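Local coordinates for penicillin-binding protein 2B (Streptococcus pneumoniae, PDB 2WAD), which probably cross-links the peptide stems of adjacent glycan strands as a penicillin-binding transpeptidase of peripheral cell wall peptidoglycan synthesis, at residues A[76-82]-A[213-219]; A[103-107]-A[193-197]. All blocks are in the same frame, centred on the assembly; numbering follows the deposited sequence.

Contact 1: A[76-82]-A[213-219]; sequences LKQVVSF and PGISIST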
# COMPACT_ATOMS: atom_id res chain seq x y z
N LEU A 76 20.94 11.99 11.89
CA LEU A 76 21.22 12.46 13.25
C LEU A 76 21.30 13.99 13.25
O LEU A 76 21.99 14.57 12.42
CB LEU A 76 22.55 11.86 13.73
CG LEU A 76 22.61 10.97 14.98
CD1 LEU A 76 23.65 9.87 14.84
CD2 LEU A 76 22.82 11.74 16.29
N LYS A 77 20.58 14.64 14.17
CA LYS A 77 20.67 16.10 14.33
C LYS A 77 21.04 16.50 15.76
O LYS A 77 21.05 15.67 16.67
CB LYS A 77 19.35 16.77 13.92
CG LYS A 77 18.14 16.19 14.62
CD LYS A 77 16.82 16.69 14.05
CE LYS A 77 15.64 16.06 14.78
NZ LYS A 77 14.32 16.25 14.08
N GLN A 78 21.35 17.78 15.96
CA GLN A 78 21.55 18.31 17.30
C GLN A 78 20.35 19.15 17.71
O GLN A 78 19.81 19.88 16.88
CB GLN A 78 22.83 19.13 17.37
CG GLN A 78 24.07 18.33 17.03
CD GLN A 78 25.08 18.36 18.14
OE1 GLN A 78 24.89 17.73 19.19
NE2 GLN A 78 26.16 19.12 17.94
N VAL A 79 19.94 19.05 18.97
CA VAL A 79 18.63 19.55 19.40
C VAL A 79 18.70 20.08 20.83
O VAL A 79 19.50 19.60 21.63
CB VAL A 79 17.58 18.40 19.30
CG1 VAL A 79 16.52 18.50 20.36
CG2 VAL A 79 16.93 18.36 17.91
N VAL A 80 17.89 21.08 21.16
CA VAL A 80 17.70 21.45 22.56
C VAL A 80 16.69 20.50 23.21
O VAL A 80 15.56 20.39 22.73
CB VAL A 80 17.23 22.91 22.75
CG1 VAL A 80 17.00 23.20 24.23
CG2 VAL A 80 18.28 23.86 22.19
N SER A 81 17.11 19.84 24.29
CA SER A 81 16.26 18.89 25.00
C SER A 81 15.90 19.46 26.37
O SER A 81 16.72 20.16 26.97
CB SER A 81 16.98 17.56 25.23
OG SER A 81 16.84 16.71 24.11
N PHE A 82 14.69 19.15 26.84
CA PHE A 82 14.27 19.51 28.20
C PHE A 82 13.84 18.30 28.99
O PHE A 82 12.97 17.55 28.56
CB PHE A 82 13.13 20.52 28.16
CG PHE A 82 12.68 20.97 29.53
CD1 PHE A 82 13.56 21.58 30.40
CD2 PHE A 82 11.36 20.79 29.93
CE1 PHE A 82 13.15 22.01 31.65
CE2 PHE A 82 10.94 21.21 31.19
CZ PHE A 82 11.83 21.82 32.05
N PRO A 213 18.05 24.63 34.62
CA PRO A 213 17.66 23.28 35.01
C PRO A 213 16.92 22.51 33.92
O PRO A 213 15.95 23.02 33.34
CB PRO A 213 16.75 23.52 36.22
CG PRO A 213 17.27 24.79 36.81
CD PRO A 213 17.70 25.63 35.65
N GLY A 214 17.38 21.30 33.63
CA GLY A 214 16.65 20.43 32.74
C GLY A 214 17.14 20.57 31.32
O GLY A 214 16.99 19.66 30.51
N ILE A 215 17.75 21.71 31.00
CA ILE A 215 18.10 22.00 29.61
C ILE A 215 19.48 21.48 29.22
O ILE A 215 20.45 21.63 29.96
CB ILE A 215 17.97 23.49 29.26
CG1 ILE A 215 16.49 23.90 29.25
CG2 ILE A 215 18.61 23.77 27.90
CD1 ILE A 215 15.78 23.42 28.00
N SER A 216 19.56 20.88 28.04
CA SER A 216 20.83 20.39 27.56
C SER A 216 20.75 20.24 26.04
O SER A 216 19.67 20.25 25.46
CB SER A 216 21.19 19.05 28.21
OG SER A 216 20.60 17.97 27.50
N ILE A 217 21.91 20.15 25.39
CA ILE A 217 21.96 19.80 23.97
C ILE A 217 22.08 18.28 23.89
O ILE A 217 22.80 17.67 24.67
CB ILE A 217 23.17 20.46 23.26
CG1 ILE A 217 23.04 21.99 23.24
CG2 ILE A 217 23.35 19.91 21.86
CD1 ILE A 217 21.94 22.51 22.32
N SER A 218 21.35 17.67 22.96
CA SER A 218 21.58 16.28 22.59
C SER A 218 21.16 16.06 21.14
O SER A 218 20.81 17.01 20.43
CB SER A 218 20.85 15.32 23.55
OG SER A 218 19.45 15.35 23.36
N THR A 219 21.20 14.81 20.70
CA THR A 219 20.97 14.47 19.30
C THR A 219 19.67 13.71 19.15
O THR A 219 19.38 12.86 19.98
CB THR A 219 22.09 13.56 18.78
OG1 THR A 219 21.84 12.22 19.22
CG2 THR A 219 23.47 14.02 19.28
O HOH W 1 17.56 17.71 28.88
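Val79 N donates to Ser218 O at 2.7 Å, the shortest of the four backbone bonds that join strands 76-82 and 215-219; Ser218 N returns the bond to Val79 O. Ser81 and Ser216 repeat the exchange, and here the N-H of Ser81 points almost straight at its acceptor (172°). On the face of these hydrogen-bonded pairs the serines add a polar link. Ser81 OG meets Ser218 OG tip to tip at 3.0 Å, diagonally across the strands. With its OG beside the backbone N (chi1 -85°), Ser81 reaches Ser218 rather than its direct partner Ser216. A water donates to Gly214 O at 2.6 Å.

On the other face Val80, Phe82, Ile215 and Ile217 form an apolar patch, with Gln78 and Thr219 at its outer end. Ile215 CD1 lies 3.8 Å from Phe82 CD1, the side chains crossing at about a right angle, while Val80 sets CG1 against Ile215 and CG2 against Ile217. Pro213 O lies in the Phe82 ring plane, at its edge. Helix 90-100 covers Phe82 and Ile215, helix 199-208 Val80 and Ile217. This is an antiparallel pair, central strand 72-83 beside outer strand 215-225, in a three-stranded sheet of the dimerisation domain.

Contact 2: A[103-107]-A[193-197]; sequences YVSIS and ATDPL
Ser105 O takes two donors from the facing loop. Asp195 N approaches nearly end-on to the C=O bond, at 3.1 Å from Ser105 O. Thr194 OG1 lies 3.0 Å from the same Ser105 O but comes from above the carbonyl plane, 47° out of it. Its hydroxyl is swung there because OG1 lies opposite the backbone N about the first torsion (chi1 -170°).

A second set of bonds converges on the Asp195 carboxylate. Ser107 OG donates to Asp195 OD2 at 2.8 Å, on the syn side though 31° out of the carboxylate plane, and Ser107 N adds a weak bond to the same oxygen. Asp195 OD2 also stands 3.1 Å from Ser105 O, an acceptor facing an acceptor; the Ser107 donors probably offset what that proximity costs. A water bridges the segments, accepting from Ser105 N at 2.7 Å and donating to Asp195 O.

Van der Waals contacts of Val104 and Ile106 surround the Thr194 hydroxyl. Val104 turns its CB and both methyls to it, and Ile106 CD1 lies 3.6 Å from Thr194 OG1, the Ile106 and Thr194 side chains crossing at about a right angle. The Ile106 side chain also packs on helix 169-182. One apolar pair joins the segments, Val104 CG1 touching Leu197 CD2 at 4.2 Å.

Neither segment is helix or strand. This is a loop-to-loop junction inside the dimerisation domain, in which the connection from strand 189-191 to helix 199-208 is bonded to the loop following helix 90-100.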
# COMPACT_ATOMS: atom_id res chain seq x y z
N TYR A 103 19.14 32.69 23.79
CA TYR A 103 20.05 31.85 23.02
C TYR A 103 19.45 31.29 21.72
O TYR A 103 20.19 30.84 20.86
CB TYR A 103 20.69 30.76 23.90
CG TYR A 103 21.49 31.33 25.07
CD1 TYR A 103 22.71 31.96 24.85
CD2 TYR A 103 21.02 31.27 26.38
CE1 TYR A 103 23.44 32.50 25.89
CE2 TYR A 103 21.74 31.82 27.43
CZ TYR A 103 22.96 32.42 27.18
OH TYR A 103 23.73 33.00 28.17
N VAL A 104 18.14 31.34 21.58
CA VAL A 104 17.50 30.75 20.41
C VAL A 104 16.62 31.80 19.75
O VAL A 104 16.34 32.87 20.32
CB VAL A 104 16.59 29.53 20.76
CG1 VAL A 104 17.37 28.43 21.48
CG2 VAL A 104 15.36 29.97 21.57
N SER A 105 16.18 31.45 18.55
CA SER A 105 15.30 32.27 17.72
C SER A 105 13.94 31.61 17.56
O SER A 105 13.83 30.45 17.17
CB SER A 105 15.91 32.46 16.32
OG SER A 105 16.63 33.67 16.25
N ILE A 106 12.91 32.40 17.85
CA ILE A 106 11.51 32.01 17.70
C ILE A 106 10.87 33.07 16.82
O ILE A 106 10.49 34.14 17.28
CB ILE A 106 10.79 31.97 19.07
CG1 ILE A 106 11.39 30.89 19.98
CG2 ILE A 106 9.29 31.78 18.91
CD1 ILE A 106 11.60 29.54 19.32
N SER A 107 10.75 32.78 15.53
CA SER A 107 10.21 33.77 14.60
C SER A 107 8.74 33.51 14.30
O SER A 107 7.92 34.43 14.31
CB SER A 107 11.06 33.88 13.32
OG SER A 107 11.33 32.61 12.75
N ALA A 193 11.40 22.64 20.25
CA ALA A 193 11.47 23.13 18.88
C ALA A 193 11.78 24.62 18.78
O ALA A 193 11.16 25.46 19.42
CB ALA A 193 10.22 22.76 18.11
N THR A 194 12.77 24.93 17.96
CA THR A 194 13.22 26.30 17.76
C THR A 194 13.57 26.44 16.29
O THR A 194 13.62 25.43 15.59
CB THR A 194 14.45 26.58 18.64
OG1 THR A 194 14.73 27.98 18.63
CG2 THR A 194 15.67 25.82 18.13
N ASP A 195 13.81 27.66 15.81
CA ASP A 195 14.42 27.84 14.49
C ASP A 195 15.78 27.15 14.47
O ASP A 195 16.51 27.21 15.46
CB ASP A 195 14.61 29.32 14.15
CG ASP A 195 13.31 30.09 14.13
OD1 ASP A 195 12.24 29.45 14.06
OD2 ASP A 195 13.35 31.34 14.19
N PRO A 196 16.12 26.53 13.34
CA PRO A 196 17.34 25.73 13.23
C PRO A 196 18.56 26.39 13.89
O PRO A 196 18.73 27.61 13.81
CB PRO A 196 17.55 25.64 11.71
CG PRO A 196 16.20 25.92 11.11
CD PRO A 196 15.57 26.90 12.03
N LEU A 197 19.39 25.57 14.54
CA LEU A 197 20.58 26.06 15.24
C LEU A 197 21.86 25.70 14.48
O LEU A 197 22.18 24.52 14.32
CB LEU A 197 20.66 25.46 16.65
CG LEU A 197 19.56 25.69 17.69
CD1 LEU A 197 19.64 24.65 18.79
CD2 LEU A 197 19.68 27.09 18.25
O HOH W 2 17.42 29.60 16.97

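How the contacts relate
Both contacts lie in the dimerisation domain, away from the active-site serine, with centres about 13 Å apart, and in sequence contact 2 falls within the loop that contact 1 closes. They show how chemistry follows place in the fold. Contact 1 joins two strands by regular reciprocal backbone bonds, with an apolar patch on one face packed beneath helices; contact 2 joins two irregular loops, so side-chain hydroxyls and a carboxylate do much of the bonding. Each mixes buried and exposed residues, but contact 1 buries more than twice the area (628 against 290 Å²). The two meet directly where Val80 CG2 packs 3.7 Å from Leu197 CD1, and helix 199-208 touches side chains of both.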